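Local coordinates for transposon Tn7 transposition protein TnsA (Escherichia coli, PDB 1T0F) that cuts the 5' DNA strands at the ends of the transposon Tn7 and, together with TnsB, forms the transposase, at residues K54-H60 against V79-Q85; L194-L198 against E234-L238. The contacts are given in a common frame with arbitrary orientation. Numbering follows the deposited sequence.

Contact 1: K54-H60 against V79-Q85; sequences KTGRVHH and VLDIREQ
E84 lays its carboxylate, with chi1 p and chi2 m, against the R57 guanidinium and the H59 ring, meeting both edge-on, near their planes. The salt bridge is bidentate: R57 NH2 to E84 OE1 2.8 Å and R57 NH1 to E84 OE2 3.2 Å. E84 OE1 also accepts from H59 ND1 at 2.8 Å, and E84 OE2 from the backbone H60 N at 2.9 Å. Strand 58-60 passes strand 79-84 at 7.8 Å between axes, 40° from parallel, so side chains rather than backbone pairing join them; the CA register runs K54-L80, T55-D81, H60-E84. The turn leading into strand 58-60 is an ST turn, R57 N donating to T55 OG1 (3.1 Å), with G56 at positive phi; T55 OG1 lies 2.7 Å from H59 NE2 in a second hydrogen bond. K54, extended through chi2 and chi3 and bent at chi4 (m), puts NZ 2.9 Å from V79 O, while one water joins K54 O to L80 O and another R57 NE to D81 OD1; G29 N holds D81 OD2. The classic beta bulge at L80 and D81 faces D121 of strand 115-122. Where the chain turns a corner, Q85 NE2 donates to H60 O (3.0 Å) and to active-site E66. Donors from 54-60 thus satisfy both E84 oxygens and match its buried charge, one residue before Q85 in this restriction-enzyme-like domain.

Contact 2: L194-L198 against E234-L238; sequences LLAQL and EIRAL
Helix 230-240 presents E234, A237 and L238, one face of its 234-238 turn, to L194 and L195 of helix 192-195 and the turn from L195 to L198. Build 234-238 as regular helix, with L238 N bonded to E234 O at 3.0 Å. From L195 to L198 the chain makes a type I beta turn, L198 N to L195 O 3.3 Å, and, overlapping it, Q197 N donates to L194 O at 3.0 Å. The nearest CA pairs are L194-E234 at 6.8 Å and L195-L238 at 7.5 Å.

The polar link is one side-chain amide against one carboxylate. Q197, with chi1 and chi2 both m, folds its end over so that NE2 donates to E234 OE1 at 2.9 Å and to E234 OE2 at 3.2 Å; E234 meets it with chi1 m and chi2 t. L194 N is taken by S191 OG, the carbonyls of I235 and A237 accept from the side chains of T239 and N241, and the L238 backbone is also bonded to I244 of strand 244-245.

Next to the amide-carboxylate pair, the leucines pack. L194 (chi1 t, chi2 p) sets CD1 3.7 Å from E234 CB and CD2 3.6 Å from A237 CB. L238 (m, t) enters between L194 and L198, its CD2 4.0 Å from L194 CG and its CD1 3.7 Å from L198 CD2; I244 and L201 add to the packing round it. Helix 230-240 leading on to strand 244-245 is consistent with the helix-turn-helix clan of this carboxy-terminal region. With Q197 neutral, hydrogen bonds rather than an opposite charge join E234 to 194-198, while the leucines supply apolar cohesion.

The two contacts follow one another along the chain and belong to different parts of it: 54-60 with 79-85 lies in the nuclease part, and 194-198 with 234-238 within the carboxy-terminal family region. Their centres are 21 Å apart and their nearest atoms about 9 Å, so they do not touch. Contact 1 is the one close to catalysis: the Q85 side chain lies about 3 Å from that of E66 and about 7 Å from a bound magnesium ion, and V79 packs on an aromatic side chain of the TnsC chain. Contact 2 touches no other protein chain. E84 has an arginine among its partners, whereas E234 is met across contact 2 by the neutral amide of Q197.

Contact 1: K54-H60 against V79-Q85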
loop_
_atom_site.group_PDB
_atom_site.type_symbol
_atom_site.label_atom_id
_atom_site.label_comp_id
_atom_site.label_asym_id
_atom_site.label_seq_id
_atom_site.Cartn_x
_atom_site.Cartn_y
_atom_site.Cartn_z
ATOM N N LYS A 54 0.483 13.494 2.162
ATOM C CA LYS A 54 -0.522 13.423 3.217
ATOM C C LYS A 54 0.027 13.226 4.623
ATOM O O LYS A 54 -0.468 13.832 5.569
ATOM C CB LYS A 54 -1.535 12.318 2.911
ATOM C CG LYS A 54 -2.416 12.639 1.706
ATOM C CD LYS A 54 -3.408 11.536 1.423
ATOM C CE LYS A 54 -4.350 11.934 0.294
ATOM N NZ LYS A 54 -5.212 13.098 0.661
ATOM N N THR A 55 1.057 12.397 4.763
ATOM C CA THR A 55 1.612 12.128 6.085
ATOM C C THR A 55 2.931 12.841 6.344
ATOM O O THR A 55 3.322 13.017 7.495
ATOM C CB THR A 55 1.863 10.623 6.286
ATOM O OG1 THR A 55 2.921 10.206 5.414
ATOM C CG2 THR A 55 0.602 9.817 5.968
ATOM N N GLY A 56 3.614 13.237 5.278
ATOM C CA GLY A 56 4.903 13.889 5.431
ATOM C C GLY A 56 6.004 12.873 5.710
ATOM O O GLY A 56 7.154 13.251 5.933
ATOM N N ARG A 57 5.649 11.584 5.693
ATOM C CA ARG A 57 6.598 10.493 5.952
ATOM C C ARG A 57 7.055 9.779 4.695
ATOM O O ARG A 57 6.441 9.901 3.628
ATOM C CB ARG A 57 5.969 9.396 6.825
ATOM C CG ARG A 57 5.576 9.760 8.239
ATOM C CD ARG A 57 5.283 8.488 9.069
ATOM N NE ARG A 57 4.079 7.763 8.647
ATOM C CZ ARG A 57 4.073 6.631 7.943
ATOM N NH1 ARG A 57 5.210 6.062 7.561
ATOM N NH2 ARG A 57 2.918 6.061 7.621
ATOM N N VAL A 58 8.138 9.016 4.840
ATOM C CA VAL A 58 8.634 8.181 3.755
ATOM C C VAL A 58 8.065 6.822 4.169
ATOM O O VAL A 58 8.436 6.277 5.216
ATOM C CB VAL A 58 10.177 8.094 3.715
ATOM C CG1 VAL A 58 10.603 6.952 2.791
ATOM C CG2 VAL A 58 10.760 9.409 3.208
ATOM N N HIS A 59 7.147 6.291 3.367
ATOM C CA HIS A 59 6.508 5.023 3.683
ATOM C C HIS A 59 7.303 3.811 3.230
ATOM O O HIS A 59 8.122 3.896 2.318
ATOM C CB HIS A 59 5.114 4.968 3.056
ATOM C CG HIS A 59 4.169 5.993 3.599
ATOM N ND1 HIS A 59 3.085 5.666 4.385
ATOM C CD2 HIS A 59 4.160 7.342 3.486
ATOM C CE1 HIS A 59 2.447 6.771 4.732
ATOM N NE2 HIS A 59 3.079 7.801 4.199
ATOM N N HIS A 60 7.023 2.683 3.876
ATOM C CA HIS A 60 7.671 1.407 3.584
ATOM C C HIS A 60 6.683 0.445 2.964
ATOM O O HIS A 60 5.786 -0.047 3.643
ATOM C CB HIS A 60 8.204 0.785 4.869
ATOM C CG HIS A 60 9.411 1.475 5.413
ATOM N ND1 HIS A 60 10.688 0.996 5.220
ATOM C CD2 HIS A 60 9.540 2.622 6.119
ATOM C CE1 HIS A 60 11.553 1.817 5.788
ATOM N NE2 HIS A 60 10.882 2.812 6.340
ATOM N N VAL A 79 -8.436 11.058 1.977
ATOM C CA VAL A 79 -7.539 10.325 2.869
ATOM C C VAL A 79 -6.748 11.287 3.744
ATOM O O VAL A 79 -6.112 12.229 3.253
ATOM C CB VAL A 79 -6.576 9.415 2.071
ATOM C CG1 VAL A 79 -5.498 8.837 2.983
ATOM C CG2 VAL A 79 -7.371 8.284 1.434
ATOM N N LEU A 80 -6.803 11.050 5.051
ATOM C CA LEU A 80 -6.109 11.888 6.022
ATOM C C LEU A 80 -4.799 11.256 6.485
ATOM O O LEU A 80 -3.778 11.938 6.618
ATOM C CB LEU A 80 -7.008 12.127 7.234
ATOM C CG LEU A 80 -6.470 13.030 8.343
ATOM C CD1 LEU A 80 -6.244 14.445 7.811
ATOM C CD2 LEU A 80 -7.471 13.049 9.489
ATOM N N ASP A 81 -4.831 9.953 6.745
ATOM C CA ASP A 81 -3.633 9.251 7.197
ATOM C C ASP A 81 -3.571 7.864 6.570
ATOM O O ASP A 81 -4.598 7.263 6.253
ATOM C CB ASP A 81 -3.632 9.131 8.728
ATOM C CG ASP A 81 -2.264 8.736 9.292
ATOM O OD1 ASP A 81 -1.275 8.703 8.523
ATOM O OD2 ASP A 81 -2.173 8.472 10.514
ATOM N N ILE A 82 -2.350 7.384 6.369
ATOM C CA ILE A 82 -2.110 6.060 5.806
ATOM C C ILE A 82 -1.064 5.431 6.714
ATOM O O ILE A 82 0.068 5.909 6.781
ATOM C CB ILE A 82 -1.539 6.138 4.374
ATOM C CG1 ILE A 82 -2.590 6.720 3.418
ATOM C CG2 ILE A 82 -1.117 4.736 3.902
ATOM C CD1 ILE A 82 -2.038 7.048 2.031
ATOM N N ARG A 83 -1.457 4.384 7.430
ATOM C CA ARG A 83 -0.545 3.688 8.327
ATOM C C ARG A 83 -0.281 2.281 7.791
ATOM O O ARG A 83 -1.085 1.375 7.978
ATOM C CB ARG A 83 -1.144 3.647 9.739
ATOM C CG ARG A 83 -0.996 4.991 10.493
ATOM C CD ARG A 83 -1.671 4.986 11.869
ATOM N NE ARG A 83 -3.134 5.023 11.792
ATOM C CZ ARG A 83 -3.948 4.758 12.812
ATOM N NH1 ARG A 83 -3.448 4.429 13.993
ATOM N NH2 ARG A 83 -5.262 4.843 12.666
ATOM N N GLU A 84 0.854 2.122 7.118
ATOM C CA GLU A 84 1.231 0.845 6.508
ATOM C C GLU A 84 1.849 -0.128 7.505
ATOM O O GLU A 84 2.406 0.284 8.526
ATOM C CB GLU A 84 2.211 1.073 5.347
ATOM C CG GLU A 84 3.663 1.397 5.743
ATOM C CD GLU A 84 3.919 2.879 6.028
ATOM O OE1 GLU A 84 2.956 3.639 6.271
ATOM O OE2 GLU A 84 5.103 3.281 6.025
ATOM N N GLN A 85 1.745 -1.418 7.189
ATOM C CA GLN A 85 2.296 -2.485 8.030
ATOM C C GLN A 85 1.846 -2.268 9.477
ATOM O O GLN A 85 2.669 -2.180 10.399
ATOM C CB GLN A 85 3.831 -2.482 7.954
ATOM C CG GLN A 85 4.459 -2.125 6.601
ATOM C CD GLN A 85 3.980 -2.986 5.432
ATOM O OE1 GLN A 85 3.548 -4.129 5.613
ATOM N NE2 GLN A 85 4.076 -2.437 4.219
HETATM O O HOH W 1 -3.031 14.478 5.995
HETATM O O HOH W 2 1.161 7.889 9.229
#

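Contact 2: L194-L198 against E234-L238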
loop_
_atom_site.group_PDB
_atom_site.type_symbol
_atom_site.label_atom_id
_atom_site.label_comp_id
_atom_site.label_asym_id
_atom_site.label_seq_id
_atom_site.Cartn_x
_atom_site.Cartn_y
_atom_site.Cartn_z
ATOM N N LEU A 194 18.959 17.019 -7.260
ATOM C CA LEU A 194 17.663 16.707 -7.855
ATOM C C LEU A 194 16.545 17.257 -6.982
ATOM O O LEU A 194 15.560 17.789 -7.489
ATOM C CB LEU A 194 17.497 15.193 -8.025
ATOM C CG LEU A 194 16.187 14.741 -8.685
ATOM C CD1 LEU A 194 15.965 15.501 -9.983
ATOM C CD2 LEU A 194 16.238 13.245 -8.943
ATOM N N LEU A 195 16.702 17.130 -5.667
ATOM C CA LEU A 195 15.706 17.631 -4.732
ATOM C C LEU A 195 15.591 19.155 -4.866
ATOM O O LEU A 195 14.525 19.729 -4.659
ATOM C CB LEU A 195 16.100 17.272 -3.296
ATOM C CG LEU A 195 15.002 17.400 -2.238
ATOM C CD1 LEU A 195 13.988 16.280 -2.444
ATOM C CD2 LEU A 195 15.601 17.306 -0.836
ATOM N N ALA A 196 16.699 19.799 -5.216
ATOM C CA ALA A 196 16.734 21.250 -5.377
ATOM C C ALA A 196 15.931 21.720 -6.592
ATOM O O ALA A 196 15.655 22.909 -6.741
ATOM C CB ALA A 196 18.184 21.721 -5.496
ATOM N N GLN A 197 15.555 20.782 -7.454
ATOM C CA GLN A 197 14.794 21.107 -8.656
ATOM C C GLN A 197 13.294 21.251 -8.417
ATOM O O GLN A 197 12.578 21.793 -9.261
ATOM C CB GLN A 197 15.036 20.040 -9.723
ATOM C CG GLN A 197 16.417 20.084 -10.352
ATOM C CD GLN A 197 16.607 21.296 -11.245
ATOM O OE1 GLN A 197 16.675 22.431 -10.770
ATOM N NE2 GLN A 197 16.678 21.062 -12.550
ATOM N N LEU A 198 12.815 20.765 -7.275
ATOM C CA LEU A 198 11.392 20.841 -6.967
ATOM C C LEU A 198 10.860 22.264 -7.033
ATOM O O LEU A 198 9.815 22.511 -7.630
ATOM C CB LEU A 198 11.111 20.248 -5.580
ATOM C CG LEU A 198 11.212 18.723 -5.468
ATOM C CD1 LEU A 198 11.174 18.312 -4.000
ATOM C CD2 LEU A 198 10.066 18.073 -6.238
ATOM N N GLU A 234 14.067 14.203 -14.654
ATOM C CA GLU A 234 14.066 14.738 -13.298
ATOM C C GLU A 234 12.671 14.602 -12.696
ATOM O O GLU A 234 12.514 14.183 -11.552
ATOM C CB GLU A 234 14.489 16.208 -13.299
ATOM C CG GLU A 234 15.849 16.455 -13.920
ATOM C CD GLU A 234 16.301 17.894 -13.771
ATOM O OE1 GLU A 234 15.464 18.803 -13.973
ATOM O OE2 GLU A 234 17.494 18.118 -13.465
ATOM N N ILE A 235 11.656 14.959 -13.479
ATOM C CA ILE A 235 10.272 14.868 -13.032
ATOM C C ILE A 235 9.929 13.408 -12.738
ATOM O O ILE A 235 9.258 13.100 -11.756
ATOM C CB ILE A 235 9.302 15.417 -14.116
ATOM C CG1 ILE A 235 9.454 16.935 -14.228
ATOM C CG2 ILE A 235 7.863 15.059 -13.781
ATOM C CD1 ILE A 235 9.057 17.689 -12.980
ATOM N N ARG A 236 10.400 12.514 -13.595
ATOM C CA ARG A 236 10.140 11.096 -13.430
ATOM C C ARG A 236 10.705 10.582 -12.105
ATOM O O ARG A 236 10.018 9.874 -11.366
ATOM C CB ARG A 236 10.751 10.322 -14.603
ATOM C CG ARG A 236 10.421 8.839 -14.631
ATOM C CD ARG A 236 10.995 8.191 -15.894
ATOM N NE ARG A 236 10.747 6.752 -15.949
ATOM C CZ ARG A 236 11.226 5.877 -15.069
ATOM N NH1 ARG A 236 11.981 6.293 -14.062
ATOM N NH2 ARG A 236 10.952 4.585 -15.197
ATOM N N ALA A 237 11.951 10.947 -11.807
ATOM C CA ALA A 237 12.601 10.507 -10.574
ATOM C C ALA A 237 11.919 11.073 -9.331
ATOM O O ALA A 237 11.709 10.358 -8.344
ATOM C CB ALA A 237 14.083 10.900 -10.592
ATOM N N LEU A 238 11.564 12.355 -9.375
ATOM C CA LEU A 238 10.908 12.987 -8.234
ATOM C C LEU A 238 9.505 12.414 -8.029
ATOM O O LEU A 238 9.033 12.293 -6.896
ATOM C CB LEU A 238 10.841 14.505 -8.440
ATOM C CG LEU A 238 12.197 15.220 -8.351
ATOM C CD1 LEU A 238 12.101 16.634 -8.936
ATOM C CD2 LEU A 238 12.643 15.253 -6.888
#